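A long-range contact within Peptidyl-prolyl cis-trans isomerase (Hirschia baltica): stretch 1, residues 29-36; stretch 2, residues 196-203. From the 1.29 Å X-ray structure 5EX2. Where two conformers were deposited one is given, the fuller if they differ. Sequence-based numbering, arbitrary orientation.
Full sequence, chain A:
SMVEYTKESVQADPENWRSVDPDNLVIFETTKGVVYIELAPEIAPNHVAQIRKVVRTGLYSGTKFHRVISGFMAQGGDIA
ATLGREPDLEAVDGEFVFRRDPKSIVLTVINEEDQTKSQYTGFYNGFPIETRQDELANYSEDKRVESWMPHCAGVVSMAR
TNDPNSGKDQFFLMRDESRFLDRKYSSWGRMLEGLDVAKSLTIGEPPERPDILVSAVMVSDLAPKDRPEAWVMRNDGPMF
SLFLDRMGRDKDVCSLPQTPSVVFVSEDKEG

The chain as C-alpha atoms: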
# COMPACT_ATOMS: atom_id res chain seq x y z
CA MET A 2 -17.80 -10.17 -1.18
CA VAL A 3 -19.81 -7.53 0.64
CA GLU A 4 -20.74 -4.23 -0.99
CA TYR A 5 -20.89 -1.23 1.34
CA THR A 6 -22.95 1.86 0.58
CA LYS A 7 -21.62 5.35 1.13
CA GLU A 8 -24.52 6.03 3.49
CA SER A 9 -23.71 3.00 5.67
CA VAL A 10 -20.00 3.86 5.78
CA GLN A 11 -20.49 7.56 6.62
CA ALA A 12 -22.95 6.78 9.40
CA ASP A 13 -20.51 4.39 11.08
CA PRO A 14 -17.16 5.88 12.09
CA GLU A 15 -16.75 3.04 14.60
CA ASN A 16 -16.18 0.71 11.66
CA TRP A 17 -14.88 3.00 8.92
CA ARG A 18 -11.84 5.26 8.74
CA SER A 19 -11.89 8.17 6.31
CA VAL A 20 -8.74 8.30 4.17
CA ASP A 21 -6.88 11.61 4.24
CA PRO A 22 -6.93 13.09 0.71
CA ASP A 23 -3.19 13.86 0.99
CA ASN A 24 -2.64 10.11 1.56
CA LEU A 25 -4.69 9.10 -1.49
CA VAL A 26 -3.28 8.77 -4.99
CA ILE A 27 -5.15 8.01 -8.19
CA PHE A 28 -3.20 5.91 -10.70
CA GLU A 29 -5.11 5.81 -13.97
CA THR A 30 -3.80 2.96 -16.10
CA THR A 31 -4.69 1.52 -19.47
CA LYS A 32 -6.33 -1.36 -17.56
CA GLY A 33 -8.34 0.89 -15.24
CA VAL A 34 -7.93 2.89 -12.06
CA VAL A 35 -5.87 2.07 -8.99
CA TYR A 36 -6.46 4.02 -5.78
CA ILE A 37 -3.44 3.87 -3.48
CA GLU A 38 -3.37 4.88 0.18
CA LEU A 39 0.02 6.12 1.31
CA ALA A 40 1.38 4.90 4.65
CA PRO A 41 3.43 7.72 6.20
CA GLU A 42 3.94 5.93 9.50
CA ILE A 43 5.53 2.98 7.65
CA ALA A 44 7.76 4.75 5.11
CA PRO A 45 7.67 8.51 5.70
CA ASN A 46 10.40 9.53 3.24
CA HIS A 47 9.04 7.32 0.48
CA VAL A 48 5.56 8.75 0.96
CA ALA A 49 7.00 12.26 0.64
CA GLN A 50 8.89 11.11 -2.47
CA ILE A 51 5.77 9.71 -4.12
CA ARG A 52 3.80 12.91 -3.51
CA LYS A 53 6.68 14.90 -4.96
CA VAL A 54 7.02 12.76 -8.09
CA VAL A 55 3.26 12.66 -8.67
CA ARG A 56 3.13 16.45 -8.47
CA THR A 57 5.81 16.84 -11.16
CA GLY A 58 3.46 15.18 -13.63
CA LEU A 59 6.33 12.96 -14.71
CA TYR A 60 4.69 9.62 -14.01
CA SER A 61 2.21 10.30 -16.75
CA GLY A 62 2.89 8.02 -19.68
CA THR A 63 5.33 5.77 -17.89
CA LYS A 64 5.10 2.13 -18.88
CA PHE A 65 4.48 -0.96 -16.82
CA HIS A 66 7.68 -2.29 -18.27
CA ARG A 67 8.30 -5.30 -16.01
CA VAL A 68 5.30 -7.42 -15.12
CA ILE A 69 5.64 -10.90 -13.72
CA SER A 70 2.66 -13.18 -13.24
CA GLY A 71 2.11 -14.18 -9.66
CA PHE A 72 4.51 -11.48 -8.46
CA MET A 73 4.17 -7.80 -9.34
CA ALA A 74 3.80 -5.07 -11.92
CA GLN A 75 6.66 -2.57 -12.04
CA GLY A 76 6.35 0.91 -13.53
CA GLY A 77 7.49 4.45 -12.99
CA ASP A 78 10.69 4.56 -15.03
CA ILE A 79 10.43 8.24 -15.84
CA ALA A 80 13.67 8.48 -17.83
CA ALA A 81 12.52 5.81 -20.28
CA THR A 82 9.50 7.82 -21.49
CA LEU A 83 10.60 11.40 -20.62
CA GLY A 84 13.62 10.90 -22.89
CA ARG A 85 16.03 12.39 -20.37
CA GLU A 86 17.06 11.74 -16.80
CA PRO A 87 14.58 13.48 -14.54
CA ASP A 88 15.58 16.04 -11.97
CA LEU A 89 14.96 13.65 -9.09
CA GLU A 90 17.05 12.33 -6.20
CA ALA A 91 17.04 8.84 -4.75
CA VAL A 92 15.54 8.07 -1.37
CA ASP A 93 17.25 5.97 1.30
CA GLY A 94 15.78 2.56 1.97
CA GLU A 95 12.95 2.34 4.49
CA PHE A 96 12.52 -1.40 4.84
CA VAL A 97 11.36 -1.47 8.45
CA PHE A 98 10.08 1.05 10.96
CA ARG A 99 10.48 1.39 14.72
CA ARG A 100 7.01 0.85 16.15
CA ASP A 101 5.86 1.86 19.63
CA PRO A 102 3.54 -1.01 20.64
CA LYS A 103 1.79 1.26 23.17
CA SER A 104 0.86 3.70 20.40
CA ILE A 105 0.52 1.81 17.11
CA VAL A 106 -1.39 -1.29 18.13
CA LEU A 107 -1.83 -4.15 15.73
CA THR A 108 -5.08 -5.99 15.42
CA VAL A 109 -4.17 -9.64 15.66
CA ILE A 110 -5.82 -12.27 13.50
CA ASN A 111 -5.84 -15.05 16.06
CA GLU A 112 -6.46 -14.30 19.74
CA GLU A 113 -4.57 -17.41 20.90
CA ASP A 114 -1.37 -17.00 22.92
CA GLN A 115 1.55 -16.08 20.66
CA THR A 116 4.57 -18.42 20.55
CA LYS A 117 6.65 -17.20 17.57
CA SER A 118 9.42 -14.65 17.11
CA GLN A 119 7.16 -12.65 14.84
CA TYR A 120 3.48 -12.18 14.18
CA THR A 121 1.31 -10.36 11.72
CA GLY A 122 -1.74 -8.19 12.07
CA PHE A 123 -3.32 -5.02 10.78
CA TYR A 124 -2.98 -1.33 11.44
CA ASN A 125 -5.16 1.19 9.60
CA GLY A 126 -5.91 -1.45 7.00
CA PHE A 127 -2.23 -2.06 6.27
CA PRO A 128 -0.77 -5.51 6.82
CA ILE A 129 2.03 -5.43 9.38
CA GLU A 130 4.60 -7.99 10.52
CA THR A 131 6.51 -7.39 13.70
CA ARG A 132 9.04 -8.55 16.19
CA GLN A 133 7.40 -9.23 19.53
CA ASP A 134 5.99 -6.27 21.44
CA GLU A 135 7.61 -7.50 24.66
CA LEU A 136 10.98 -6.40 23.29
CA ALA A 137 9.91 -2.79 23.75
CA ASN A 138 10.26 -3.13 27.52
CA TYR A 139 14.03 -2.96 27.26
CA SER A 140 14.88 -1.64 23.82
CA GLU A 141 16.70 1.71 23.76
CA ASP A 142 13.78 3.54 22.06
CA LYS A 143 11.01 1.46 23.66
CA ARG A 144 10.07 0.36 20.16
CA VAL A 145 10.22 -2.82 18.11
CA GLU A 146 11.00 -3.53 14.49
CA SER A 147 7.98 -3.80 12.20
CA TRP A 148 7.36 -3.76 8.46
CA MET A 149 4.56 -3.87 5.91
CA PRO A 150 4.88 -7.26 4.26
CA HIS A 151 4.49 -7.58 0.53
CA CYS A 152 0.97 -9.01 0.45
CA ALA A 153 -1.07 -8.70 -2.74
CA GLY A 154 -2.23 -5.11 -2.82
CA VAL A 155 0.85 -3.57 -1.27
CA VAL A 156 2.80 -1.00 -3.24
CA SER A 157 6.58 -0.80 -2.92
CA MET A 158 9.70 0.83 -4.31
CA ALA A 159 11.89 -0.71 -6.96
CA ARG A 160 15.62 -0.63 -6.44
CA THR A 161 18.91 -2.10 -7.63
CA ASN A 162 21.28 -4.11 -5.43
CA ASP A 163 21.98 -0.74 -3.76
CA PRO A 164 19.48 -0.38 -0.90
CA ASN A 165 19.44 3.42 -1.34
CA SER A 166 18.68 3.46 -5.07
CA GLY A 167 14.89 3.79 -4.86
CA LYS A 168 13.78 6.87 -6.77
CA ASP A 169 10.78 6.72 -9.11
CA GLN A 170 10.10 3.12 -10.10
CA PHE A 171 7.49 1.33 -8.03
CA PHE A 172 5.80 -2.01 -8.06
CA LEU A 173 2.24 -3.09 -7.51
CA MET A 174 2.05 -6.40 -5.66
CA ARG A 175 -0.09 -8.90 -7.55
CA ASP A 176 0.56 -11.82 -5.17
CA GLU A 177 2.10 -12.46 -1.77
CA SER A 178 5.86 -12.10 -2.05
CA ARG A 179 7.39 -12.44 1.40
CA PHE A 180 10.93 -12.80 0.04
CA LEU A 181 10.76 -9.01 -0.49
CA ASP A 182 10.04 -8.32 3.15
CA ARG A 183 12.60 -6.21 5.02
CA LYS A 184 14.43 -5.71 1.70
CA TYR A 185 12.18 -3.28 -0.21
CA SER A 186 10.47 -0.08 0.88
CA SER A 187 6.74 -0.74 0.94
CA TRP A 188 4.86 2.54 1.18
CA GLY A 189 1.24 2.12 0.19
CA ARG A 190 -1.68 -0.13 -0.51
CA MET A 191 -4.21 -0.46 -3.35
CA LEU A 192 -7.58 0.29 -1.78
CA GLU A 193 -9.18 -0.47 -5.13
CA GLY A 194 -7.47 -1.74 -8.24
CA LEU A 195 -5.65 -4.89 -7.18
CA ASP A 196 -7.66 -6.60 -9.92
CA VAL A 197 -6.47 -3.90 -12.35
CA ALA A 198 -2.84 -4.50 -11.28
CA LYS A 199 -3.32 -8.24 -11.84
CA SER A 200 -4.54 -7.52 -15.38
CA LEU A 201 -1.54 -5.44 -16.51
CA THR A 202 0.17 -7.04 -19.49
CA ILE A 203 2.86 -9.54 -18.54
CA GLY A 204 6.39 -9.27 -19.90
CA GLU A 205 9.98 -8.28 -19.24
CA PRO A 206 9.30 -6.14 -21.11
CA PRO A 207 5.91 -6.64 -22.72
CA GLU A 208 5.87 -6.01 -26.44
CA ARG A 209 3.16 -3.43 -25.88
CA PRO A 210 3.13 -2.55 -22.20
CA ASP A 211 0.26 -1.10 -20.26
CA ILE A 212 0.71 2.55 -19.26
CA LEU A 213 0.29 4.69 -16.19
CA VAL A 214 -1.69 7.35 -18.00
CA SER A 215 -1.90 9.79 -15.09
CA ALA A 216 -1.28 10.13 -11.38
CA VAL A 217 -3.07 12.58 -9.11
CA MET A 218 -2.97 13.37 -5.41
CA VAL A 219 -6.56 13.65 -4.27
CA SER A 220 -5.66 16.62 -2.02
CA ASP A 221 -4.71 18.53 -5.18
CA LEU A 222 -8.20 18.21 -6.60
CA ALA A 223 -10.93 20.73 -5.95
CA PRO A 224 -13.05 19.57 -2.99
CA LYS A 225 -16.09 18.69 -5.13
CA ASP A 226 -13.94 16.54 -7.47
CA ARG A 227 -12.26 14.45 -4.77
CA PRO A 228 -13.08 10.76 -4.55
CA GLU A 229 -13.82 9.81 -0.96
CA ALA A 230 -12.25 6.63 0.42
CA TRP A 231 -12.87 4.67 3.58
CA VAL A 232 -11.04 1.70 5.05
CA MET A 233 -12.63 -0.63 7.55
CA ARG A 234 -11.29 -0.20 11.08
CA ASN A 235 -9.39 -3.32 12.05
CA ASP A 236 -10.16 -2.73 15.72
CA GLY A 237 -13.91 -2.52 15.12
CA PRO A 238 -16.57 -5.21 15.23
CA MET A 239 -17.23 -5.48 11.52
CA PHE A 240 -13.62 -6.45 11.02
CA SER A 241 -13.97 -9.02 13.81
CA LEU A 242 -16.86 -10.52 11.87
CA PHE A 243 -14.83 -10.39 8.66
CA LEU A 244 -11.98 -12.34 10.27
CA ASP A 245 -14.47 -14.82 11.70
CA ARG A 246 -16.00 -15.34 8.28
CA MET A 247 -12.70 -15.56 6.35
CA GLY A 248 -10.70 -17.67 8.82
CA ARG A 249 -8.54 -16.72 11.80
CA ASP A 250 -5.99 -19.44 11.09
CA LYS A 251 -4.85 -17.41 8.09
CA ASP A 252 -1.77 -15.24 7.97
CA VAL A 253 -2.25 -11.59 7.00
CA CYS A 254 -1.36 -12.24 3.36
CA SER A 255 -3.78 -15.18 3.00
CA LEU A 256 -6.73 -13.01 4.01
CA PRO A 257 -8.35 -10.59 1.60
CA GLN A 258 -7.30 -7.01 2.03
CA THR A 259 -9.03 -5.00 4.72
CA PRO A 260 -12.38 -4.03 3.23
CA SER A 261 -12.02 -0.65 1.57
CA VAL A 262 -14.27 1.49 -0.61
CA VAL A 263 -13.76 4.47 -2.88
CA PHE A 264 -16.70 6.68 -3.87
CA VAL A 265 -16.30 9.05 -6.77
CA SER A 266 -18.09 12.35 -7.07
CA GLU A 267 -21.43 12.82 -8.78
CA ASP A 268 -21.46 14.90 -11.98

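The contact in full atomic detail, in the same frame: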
# COMPACT_ATOMS: atom_id res chain seq x y z
N GLU A 29 -4.32 6.24 -12.84
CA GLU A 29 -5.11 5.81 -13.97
C GLU A 29 -4.24 5.05 -14.94
O GLU A 29 -3.26 5.60 -15.42
CB GLU A 29 -5.74 7.00 -14.68
CG GLU A 29 -6.96 7.56 -13.97
CD GLU A 29 -8.16 6.63 -14.09
OE1 GLU A 29 -8.03 5.52 -14.68
OE2 GLU A 29 -9.25 6.99 -13.59
N THR A 30 -4.59 3.79 -15.21
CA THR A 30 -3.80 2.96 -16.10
C THR A 30 -4.64 2.56 -17.30
O THR A 30 -5.88 2.72 -17.30
CB THR A 30 -3.27 1.66 -15.42
OG1 THR A 30 -4.30 0.67 -15.44
CG2 THR A 30 -2.81 1.92 -13.99
N THR A 31 -3.99 1.99 -18.31
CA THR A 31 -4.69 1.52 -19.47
C THR A 31 -5.49 0.25 -19.21
O THR A 31 -6.13 -0.26 -20.11
CB THR A 31 -3.71 1.32 -20.65
OG1 THR A 31 -2.54 0.63 -20.19
CG2 THR A 31 -3.30 2.66 -21.23
N LYS A 32 -5.47 -0.25 -17.97
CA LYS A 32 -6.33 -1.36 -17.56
C LYS A 32 -7.37 -0.94 -16.53
O LYS A 32 -8.13 -1.77 -16.02
CB LYS A 32 -5.50 -2.51 -17.01
CG LYS A 32 -4.80 -3.34 -18.09
CD LYS A 32 -5.77 -4.23 -18.85
CE LYS A 32 -5.07 -5.04 -19.91
NZ LYS A 32 -4.36 -4.17 -20.88
N GLY A 33 -7.41 0.36 -16.22
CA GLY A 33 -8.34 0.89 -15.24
C GLY A 33 -7.62 1.63 -14.12
O GLY A 33 -6.40 1.87 -14.14
N VAL A 34 -8.41 2.02 -13.12
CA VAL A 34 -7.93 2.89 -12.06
C VAL A 34 -7.48 2.10 -10.83
O VAL A 34 -8.04 1.06 -10.49
CB VAL A 34 -9.02 3.91 -11.66
CG1 VAL A 34 -10.21 3.24 -10.97
CG2 VAL A 34 -8.42 5.01 -10.80
N VAL A 35 -6.42 2.61 -10.21
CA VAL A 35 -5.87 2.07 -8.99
C VAL A 35 -5.83 3.23 -7.99
O VAL A 35 -5.24 4.27 -8.26
CB VAL A 35 -4.45 1.48 -9.20
CG1 VAL A 35 -3.92 0.90 -7.91
CG2 VAL A 35 -4.46 0.42 -10.31
N TYR A 36 -6.50 3.05 -6.85
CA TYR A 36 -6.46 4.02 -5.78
C TYR A 36 -5.51 3.51 -4.71
O TYR A 36 -5.72 2.44 -4.17
CB TYR A 36 -7.86 4.24 -5.18
CG TYR A 36 -8.85 4.87 -6.14
CD1 TYR A 36 -8.85 6.22 -6.38
CD2 TYR A 36 -9.80 4.09 -6.78
CE1 TYR A 36 -9.77 6.78 -7.25
CE2 TYR A 36 -10.72 4.64 -7.64
CZ TYR A 36 -10.69 5.98 -7.87
OH TYR A 36 -11.62 6.51 -8.73
N ASP A 196 -7.26 -5.83 -8.75
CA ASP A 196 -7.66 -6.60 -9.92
C ASP A 196 -7.10 -5.96 -11.20
O ASP A 196 -6.66 -6.65 -12.12
CB ASP A 196 -9.19 -6.73 -10.00
CG ASP A 196 -9.91 -5.38 -10.02
OD1 ASP A 196 -9.32 -4.33 -9.67
OD2 ASP A 196 -11.12 -5.38 -10.37
N VAL A 197 -7.07 -4.64 -11.23
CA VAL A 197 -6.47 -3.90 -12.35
C VAL A 197 -4.98 -4.24 -12.44
O VAL A 197 -4.47 -4.55 -13.53
CB VAL A 197 -6.68 -2.38 -12.19
CG1 VAL A 197 -5.84 -1.61 -13.19
CG2 VAL A 197 -8.14 -2.04 -12.37
N ALA A 198 -4.27 -4.19 -11.31
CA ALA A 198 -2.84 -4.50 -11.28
C ALA A 198 -2.59 -5.91 -11.80
O ALA A 198 -1.60 -6.17 -12.49
CB ALA A 198 -2.30 -4.35 -9.86
N LYS A 199 -3.45 -6.85 -11.41
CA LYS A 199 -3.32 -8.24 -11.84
C LYS A 199 -3.64 -8.43 -13.31
O LYS A 199 -3.40 -9.50 -13.85
CB LYS A 199 -4.23 -9.15 -11.00
CG LYS A 199 -3.80 -9.35 -9.58
CD LYS A 199 -4.80 -10.29 -8.92
CE LYS A 199 -4.46 -10.71 -7.53
NZ LYS A 199 -5.59 -11.54 -6.99
N SER A 200 -4.19 -7.42 -13.96
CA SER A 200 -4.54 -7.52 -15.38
C SER A 200 -3.51 -6.84 -16.27
O SER A 200 -3.61 -6.93 -17.50
CB SER A 200 -5.93 -6.93 -15.64
OG SER A 200 -5.93 -5.51 -15.59
N LEU A 201 -2.56 -6.11 -15.69
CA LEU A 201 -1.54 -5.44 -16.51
C LEU A 201 -0.76 -6.47 -17.31
O LEU A 201 -0.49 -7.57 -16.83
CB LEU A 201 -0.62 -4.59 -15.63
CG LEU A 201 -1.31 -3.44 -14.89
CD1 LEU A 201 -0.44 -2.85 -13.84
CD2 LEU A 201 -1.70 -2.35 -15.87
N THR A 202 -0.42 -6.10 -18.55
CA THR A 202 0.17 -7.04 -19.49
C THR A 202 1.53 -7.53 -19.00
O THR A 202 2.41 -6.74 -18.64
CB THR A 202 0.30 -6.38 -20.86
OG1 THR A 202 -1.01 -6.02 -21.32
CG2 THR A 202 0.89 -7.32 -21.87
N ILE A 203 1.67 -8.85 -19.01
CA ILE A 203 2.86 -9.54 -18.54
C ILE A 203 3.99 -9.41 -19.54
O ILE A 203 3.76 -9.51 -20.74
CB ILE A 203 2.52 -11.04 -18.31
CG1 ILE A 203 1.55 -11.19 -17.14
CG2 ILE A 203 3.76 -11.90 -18.11
CD1 ILE A 203 0.72 -12.46 -17.19
O HOH W 1 -8.43 -4.44 -15.77
O HOH W 2 -3.92 -6.09 -22.95

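This is a small, mainly van der Waals contact in which Val197, a helical residue, packs against a β hairpin turn, with two bridging waters in place of any direct hydrogen bond between the stretches. The buried surface totals 355 Å², and the nearest CA atoms are those of Lys32 and Val197, 5.8 Å apart.

Val197 points its CA-to-CB bond toward the hairpin, and with chi1 at 169° (t) both methyls find partners. CG1 lies 3.8 Å from Val35 CG2, an apolar pair, and 3.6 Å from both Thr30 OG1 and Lys32 O; CG2 lies 3.6 Å from Val34 O. A compact branched side chain thus covers several residues at once. Gly33 leaves room for it: an ideal CB there would fall 3.1 Å from Val197 CG2, and the backbone angles (123°/-173°) independently call for glycine, since a CB would jam against the preceding carbonyl.

The turn is type I, Thr30 to Gly33, closed by Thr30 N to Gly33 O (2.8 Å) and Gly33 N to Thr30 O (3.0 Å). Thr30 OG1 reinforces it, donating to Gly33 O (2.7 Å) and accepting from Lys32 N (2.9 Å), so this hydroxyl is satisfied although buried beside Val197 and Leu201.

Lys32 gives up the most area, 98 Å². Its aliphatic portion lies along stretch 2, with CB 3.3 Å from Ser200 OG and CG 3.9 Å from Leu201 CD2, while NZ hydrogen-bonds to a water. Ser200 OG donates to Val197 O (2.7 Å), and one water donates both to this OG and to Lys32 O, each at 2.7 Å. A second water accepts from Lys32 NZ (2.9 Å) and donates weakly to Thr202 OG1 (3.3 Å), linking polar ends whose direct separation, NZ to OG1, is 3.9 Å.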